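Local coordinates for fumarase E (Shigella flexneri 2a str. 2457T, PDB 3C8G), which probably catalyses the hydration of fumarate to malate, as a homodimeric member of the MtlR/FumE family, at residues Y88-H93 and N121-T126. Numbering follows the deposited sequence.
Sequences YADITH and NVNSIT
Asp90 reaches out from helix 85-103 and sets its carboxylate against the first turn of the short helix 123-126, where OD1 and OD2 meet Asn123 and Ser124. A chi1 of -78° sets CG beside the backbone N and anti to the carbonyl carbon. OD1 accepts the backbone N of Asn123 at 2.9 Å in a nearly straight bond (167°), and the side-chain ND2 of the same residue, also at 2.9 Å, in a more bent one. Both donors come in on the syn side, yet from opposite faces of the carboxylate plane, each well out of it. The Asn123 amide and the carboxylate are turned nearly parallel, their planes 13° apart, but offset, since OD1 lies out of the amide plane. OD2 turns its syn lone pair to the backbone N of Ser124 at 3.1 Å, and Ser124 OG adds a weak bond to it. Val122 occupies the N-cap position, so Asp90 engages amides of the opening turn from a distant part of the sequence, supplying from another helix the acceptor that a capping side chain often provides locally. In this all-helical chain of the MtlR/FumE family, the N-H groups at the helix start would probably stabilise a negative charge on the buried carboxylate. Val122 CG1 packs beside the carboxylate, 3.9 Å from Asp90 OD2, while helix 158-166 covers Val122 and Ser124 through Ala162. Three residues further along helix 85-103, the His93 ring brings CD2 to 3.2 Å from the backbone O of Asn121, its ring plane oblique to the side-chain amide of Asn121. His93 ND1 has a weak bond to Gln96 OE1, and Phe118 packs against the same imidazole.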
ATOM      1  N   TYR B  88       8.819 -15.021   1.698  1.00 60.16           N
ATOM      2  CA  TYR B  88       7.546 -14.457   2.091  1.00 59.82           C
ATOM      3  C   TYR B  88       6.852 -15.340   3.141  1.00 59.43           C
ATOM      4  O   TYR B  88       6.295 -14.824   4.129  1.00 59.44           O
ATOM      5  CB  TYR B  88       6.656 -14.234   0.880  1.00 60.09           C
ATOM      6  CG  TYR B  88       5.281 -13.812   1.248  1.00 60.57           C
ATOM      7  CD1 TYR B  88       4.264 -14.740   1.363  1.00 61.89           C
ATOM      8  CD2 TYR B  88       4.997 -12.480   1.507  1.00 60.91           C
ATOM      9  CE1 TYR B  88       2.988 -14.347   1.724  1.00 62.72           C
ATOM     10  CE2 TYR B  88       3.744 -12.075   1.854  1.00 61.25           C
ATOM     11  CZ  TYR B  88       2.733 -13.015   1.963  1.00 62.40           C
ATOM     12  OH  TYR B  88       1.455 -12.607   2.310  1.00 62.80           O
ATOM     13  N   ALA B  89       6.876 -16.657   2.930  1.00 58.49           N
ATOM     14  CA  ALA B  89       6.403 -17.608   3.947  1.00 58.12           C
ATOM     15  C   ALA B  89       7.126 -17.378   5.286  1.00 58.30           C
ATOM     16  O   ALA B  89       6.499 -17.223   6.337  1.00 58.23           O
ATOM     17  CB  ALA B  89       6.588 -19.045   3.469  1.00 57.03           C
ATOM     18  N   ASP B  90       8.443 -17.305   5.234  1.00 58.64           N
ATOM     19  CA  ASP B  90       9.202 -17.234   6.460  1.00 60.20           C
ATOM     20  C   ASP B  90       8.832 -15.983   7.256  1.00 60.49           C
ATOM     21  O   ASP B  90       8.490 -16.072   8.449  1.00 60.74           O
ATOM     22  CB  ASP B  90      10.714 -17.294   6.195  1.00 60.25           C
ATOM     23  CG  ASP B  90      11.221 -18.709   5.899  1.00 62.02           C
ATOM     24  OD1 ASP B  90      10.381 -19.643   5.687  1.00 59.84           O
ATOM     25  OD2 ASP B  90      12.483 -18.865   5.870  1.00 64.24           O
ATOM     26  N   ILE B  91       8.884 -14.827   6.593  1.00 61.02           N
ATOM     27  CA  ILE B  91       8.728 -13.561   7.303  1.00 61.31           C
ATOM     28  C   ILE B  91       7.300 -13.437   7.775  1.00 61.92           C
ATOM     29  O   ILE B  91       7.044 -13.009   8.884  1.00 61.76           O
ATOM     30  CB  ILE B  91       9.095 -12.362   6.448  1.00 60.94           C
ATOM     31  CG1 ILE B  91      10.525 -12.513   5.935  1.00 58.35           C
ATOM     32  CG2 ILE B  91       8.954 -11.117   7.279  1.00 60.35           C
ATOM     33  CD1 ILE B  91      11.020 -11.353   5.098  1.00 56.26           C
ATOM     34  N   THR B  92       6.369 -13.853   6.933  1.00 62.94           N
ATOM     35  CA  THR B  92       4.981 -13.993   7.355  1.00 63.77           C
ATOM     36  C   THR B  92       4.895 -14.845   8.627  1.00 63.55           C
ATOM     37  O   THR B  92       4.287 -14.430   9.605  1.00 63.74           O
ATOM     38  CB  THR B  92       4.132 -14.562   6.211  1.00 63.86           C
ATOM     39  OG1 THR B  92       4.142 -13.602   5.158  1.00 66.16           O
ATOM     40  CG2 THR B  92       2.682 -14.777   6.632  1.00 64.39           C
ATOM     41  N   HIS B  93       5.549 -16.001   8.642  1.00 63.57           N
ATOM     42  CA  HIS B  93       5.504 -16.830   9.841  1.00 63.51           C
ATOM     43  C   HIS B  93       6.044 -16.106  11.062  1.00 62.80           C
ATOM     44  O   HIS B  93       5.444 -16.180  12.124  1.00 62.20           O
ATOM     45  CB  HIS B  93       6.177 -18.185   9.639  1.00 63.83           C
ATOM     46  CG  HIS B  93       5.385 -19.125   8.773  1.00 66.77           C
ATOM     47  ND1 HIS B  93       4.006 -19.188   8.803  1.00 69.25           N
ATOM     48  CD2 HIS B  93       5.781 -20.043   7.856  1.00 67.45           C
ATOM     49  CE1 HIS B  93       3.588 -20.102   7.947  1.00 69.03           C
ATOM     50  NE2 HIS B  93       4.646 -20.647   7.374  1.00 68.76           N
ATOM     51  N   ASN B 121       8.358 -24.960  10.239  1.00 62.28           N
ATOM     52  CA  ASN B 121       7.887 -24.328   9.014  1.00 61.96           C
ATOM     53  C   ASN B 121       8.645 -23.063   8.631  1.00 60.83           C
ATOM     54  O   ASN B 121       8.128 -22.266   7.849  1.00 59.43           O
ATOM     55  CB  ASN B 121       6.417 -23.978   9.167  1.00 62.90           C
ATOM     56  CG  ASN B 121       5.568 -25.194   9.342  1.00 65.70           C
ATOM     57  OD1 ASN B 121       5.726 -26.186   8.620  1.00 67.61           O
ATOM     58  ND2 ASN B 121       4.679 -25.153  10.329  1.00 69.94           N
ATOM     59  N   VAL B 122       9.843 -22.869   9.205  1.00 59.43           N
ATOM     60  CA  VAL B 122      10.732 -21.795   8.772  1.00 57.95           C
ATOM     61  C   VAL B 122      11.740 -22.438   7.838  1.00 57.34           C
ATOM     62  O   VAL B 122      12.529 -23.308   8.273  1.00 57.33           O
ATOM     63  CB  VAL B 122      11.429 -21.121   9.970  1.00 58.49           C
ATOM     64  CG1 VAL B 122      12.616 -20.219   9.528  1.00 58.25           C
ATOM     65  CG2 VAL B 122      10.425 -20.361  10.861  1.00 57.30           C
ATOM     66  N   ASN B 123      11.703 -22.038   6.566  1.00 56.35           N
ATOM     67  CA  ASN B 123      12.473 -22.689   5.495  1.00 56.51           C
ATOM     68  C   ASN B 123      13.970 -22.453   5.626  1.00 56.71           C
ATOM     69  O   ASN B 123      14.782 -23.303   5.257  1.00 56.66           O
ATOM     70  CB  ASN B 123      12.066 -22.173   4.119  1.00 56.77           C
ATOM     71  CG  ASN B 123      10.707 -22.636   3.695  1.00 57.04           C
ATOM     72  OD1 ASN B 123      10.518 -23.790   3.329  1.00 59.50           O
ATOM     73  ND2 ASN B 123       9.755 -21.728   3.700  1.00 57.44           N
ATOM     74  N   SER B 124      14.341 -21.282   6.126  1.00 56.53           N
ATOM     75  CA  SER B 124      15.757 -20.976   6.293  1.00 56.53           C
ATOM     76  C   SER B 124      16.366 -21.809   7.413  1.00 56.14           C
ATOM     77  O   SER B 124      17.574 -22.002   7.464  1.00 56.82           O
ATOM     78  CB  SER B 124      15.992 -19.482   6.496  1.00 56.00           C
ATOM     79  OG  SER B 124      15.311 -19.020   7.640  1.00 57.55           O
ATOM     80  N   ILE B 125      15.524 -22.348   8.281  1.00 55.88           N
ATOM     81  CA  ILE B 125      15.987 -23.315   9.274  1.00 55.58           C
ATOM     82  C   ILE B 125      15.981 -24.736   8.693  1.00 55.67           C
ATOM     83  O   ILE B 125      16.975 -25.438   8.740  1.00 55.49           O
ATOM     84  CB  ILE B 125      15.133 -23.230  10.566  1.00 55.02           C
ATOM     85  CG1 ILE B 125      15.439 -21.942  11.297  1.00 54.30           C
ATOM     86  CG2 ILE B 125      15.386 -24.398  11.463  1.00 54.01           C
ATOM     87  CD1 ILE B 125      14.482 -21.696  12.402  1.00 57.77           C
ATOM     88  N   THR B 126      14.842 -25.119   8.134  1.00 56.53           N
ATOM     89  CA  THR B 126      14.584 -26.447   7.547  1.00 57.36           C
ATOM     90  C   THR B 126      15.483 -26.862   6.364  1.00 56.58           C
ATOM     91  O   THR B 126      15.774 -28.053   6.174  1.00 55.58           O
ATOM     92  CB  THR B 126      13.075 -26.507   7.164  1.00 57.88           C
ATOM     93  OG1 THR B 126      12.368 -27.186   8.209  1.00 60.00           O
ATOM     94  CG2 THR B 126      12.815 -27.193   5.830  1.00 60.01           C
TER